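Local structure of Dps family protein (Staphylococcus aureus subsp. aureus, 2D5K) at residues B[23-28]-B[84-89]. The protein probably stores iron within a dodecameric ferritin-like shell and compacts bacterial DNA. Numbering follows the deposited sequence.
Sequences YTKLHN and KEAAKG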
loop_
_atom_site.group_PDB
_atom_site.type_symbol
_atom_site.label_atom_id
_atom_site.label_comp_id
_atom_site.label_asym_id
_atom_site.label_seq_id
_atom_site.Cartn_x
_atom_site.Cartn_y
_atom_site.Cartn_z
ATOM N N TYR B 23 24.516 10.018 -16.112
ATOM C CA TYR B 23 23.055 10.052 -16.151
ATOM C C TYR B 23 22.560 10.052 -17.596
ATOM O O TYR B 23 21.662 9.289 -17.962
ATOM C CB TYR B 23 22.550 11.306 -15.432
ATOM C CG TYR B 23 21.048 11.452 -15.427
ATOM C CD1 TYR B 23 20.250 10.680 -14.580
ATOM C CD2 TYR B 23 20.420 12.359 -16.278
ATOM C CE1 TYR B 23 18.860 10.812 -14.582
ATOM C CE2 TYR B 23 19.036 12.497 -16.290
ATOM C CZ TYR B 23 18.263 11.725 -15.442
ATOM O OH TYR B 23 16.895 11.871 -15.456
ATOM N N THR B 24 23.149 10.910 -18.417
ATOM C CA THR B 24 22.757 10.997 -19.819
ATOM C C THR B 24 23.319 9.837 -20.641
ATOM O O THR B 24 22.651 9.337 -21.548
ATOM C CB THR B 24 23.180 12.358 -20.418
ATOM O OG1 THR B 24 22.340 13.385 -19.872
ATOM C CG2 THR B 24 23.037 12.361 -21.939
ATOM N N LYS B 25 24.529 9.387 -20.326
ATOM C CA LYS B 25 25.084 8.266 -21.077
ATOM C C LYS B 25 24.224 7.031 -20.842
ATOM O O LYS B 25 24.033 6.216 -21.748
ATOM C CB LYS B 25 26.536 7.973 -20.676
ATOM C CG LYS B 25 27.101 6.777 -21.435
ATOM C CD LYS B 25 28.609 6.843 -21.647
ATOM C CE LYS B 25 29.385 6.564 -20.385
ATOM N NZ LYS B 25 30.849 6.445 -20.689
ATOM N N LEU B 26 23.691 6.896 -19.629
ATOM C CA LEU B 26 22.843 5.755 -19.308
ATOM C C LEU B 26 21.507 5.852 -20.042
ATOM O O LEU B 26 20.896 4.835 -20.341
ATOM C CB LEU B 26 22.629 5.649 -17.795
ATOM C CG LEU B 26 23.839 5.103 -17.031
ATOM C CD1 LEU B 26 23.704 5.411 -15.544
ATOM C CD2 LEU B 26 23.951 3.601 -17.260
ATOM N N HIS B 27 21.047 7.070 -20.324
ATOM C CA HIS B 27 19.808 7.232 -21.077
ATOM C C HIS B 27 20.094 6.783 -22.503
ATOM O O HIS B 27 19.287 6.097 -23.126
ATOM C CB HIS B 27 19.347 8.693 -21.095
ATOM C CG HIS B 27 18.450 9.055 -19.955
ATOM N ND1 HIS B 27 18.913 9.240 -18.671
ATOM C CD2 HIS B 27 17.109 9.241 -19.904
ATOM C CE1 HIS B 27 17.895 9.526 -17.876
ATOM N NE2 HIS B 27 16.790 9.533 -18.600
ATOM N N ASN B 28 21.258 7.179 -23.007
ATOM C CA ASN B 28 21.677 6.814 -24.356
ATOM C C ASN B 28 21.683 5.292 -24.496
ATOM O O ASN B 28 21.109 4.744 -25.439
ATOM C CB ASN B 28 23.074 7.386 -24.629
ATOM C CG ASN B 28 23.594 7.042 -26.013
ATOM O OD1 ASN B 28 23.758 5.871 -26.353
ATOM N ND2 ASN B 28 23.860 8.069 -26.822
ATOM N N LYS B 84 33.149 9.764 -19.960
ATOM C CA LYS B 84 32.976 10.426 -21.241
ATOM C C LYS B 84 31.614 10.107 -21.831
ATOM O O LYS B 84 30.998 9.100 -21.486
ATOM C CB LYS B 84 34.099 10.009 -22.196
ATOM C CG LYS B 84 35.487 10.296 -21.624
ATOM C CD LYS B 84 35.606 11.760 -21.194
ATOM C CE LYS B 84 36.801 12.003 -20.273
ATOM N NZ LYS B 84 38.096 11.648 -20.913
ATOM N N GLU B 85 31.136 10.978 -22.712
ATOM C CA GLU B 85 29.835 10.770 -23.332
ATOM C C GLU B 85 29.850 9.574 -24.271
ATOM O O GLU B 85 30.905 9.161 -24.760
ATOM C CB GLU B 85 29.403 12.031 -24.081
ATOM C CG GLU B 85 29.351 13.257 -23.186
ATOM C CD GLU B 85 28.171 14.149 -23.492
ATOM O OE1 GLU B 85 28.289 15.025 -24.376
ATOM O OE2 GLU B 85 27.116 13.958 -22.849
ATOM N N ALA B 86 28.671 9.018 -24.516
ATOM C CA ALA B 86 28.540 7.864 -25.389
ATOM C C ALA B 86 28.927 8.183 -26.826
ATOM O O ALA B 86 28.691 9.288 -27.316
ATOM C CB ALA B 86 27.108 7.345 -25.346
ATOM N N ALA B 87 29.536 7.206 -27.488
ATOM C CA ALA B 87 29.929 7.336 -28.884
ATOM C C ALA B 87 28.854 6.592 -29.671
ATOM O O ALA B 87 27.952 5.997 -29.080
ATOM C CB ALA B 87 31.292 6.698 -29.110
ATOM N N LYS B 88 28.941 6.609 -30.996
ATOM C CA LYS B 88 27.937 5.931 -31.813
ATOM C C LYS B 88 28.275 4.480 -32.150
ATOM O O LYS B 88 29.439 4.084 -32.149
ATOM C CB LYS B 88 27.720 6.696 -33.124
ATOM C CG LYS B 88 27.151 8.094 -32.962
ATOM C CD LYS B 88 26.908 8.734 -34.322
ATOM C CE LYS B 88 26.219 10.083 -34.190
ATOM N NZ LYS B 88 27.022 11.042 -33.383
ATOM N N GLY B 89 27.235 3.695 -32.426
ATOM C CA GLY B 89 27.402 2.304 -32.819
ATOM C C GLY B 89 27.833 1.275 -31.791
ATOM O O GLY B 89 28.540 0.325 -32.130
HETATM O O HOH W 1 24.859 4.790 -28.470
#
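Over one face of the Asn28 amide lies the methyl of Ala86: its CB is 3.6 Å from both Asn28 CG and ND2 and 3.8 Å from OD1, which places it above CG. One face of the Tyr23 ring receives CE1 of His27, 3.3 Å above the plane and nearer the ring's margin. At the edge of the His27 ring, ND1 donates to Tyr23 O, the acceptor only 5° out of the ring plane, one turn back on helix 5-32 of this ferritin-like four-helix bundle. His27 also stacks on Tyr49, and Tyr23 meets Tyr23 of the second subunit.

Lys25 and Asn28, whose CG atoms are both anti to the backbone N, reach loop 84-89. Lys25 runs alongside the loop backbone, CD lying 3.6 Å from Ala86 N, and bends at chi3 (74°) so that NZ donates a hydrogen bond to Lys84 O (2.8 Å, C=O...N angle 153°), in the plane of that carbonyl. Salt bridges to Glu98 and Asp102 also hold this ammonium, tying the loop to helix 92-120. Glu85 OE2 and OE1 accept from Leu74 N and Thr75 N of the second subunit, whose Gly72 O accepts from Asn28 ND2. A water donates to Asn28 OD1 at 2.6 Å and, weakly, to Ala87 O.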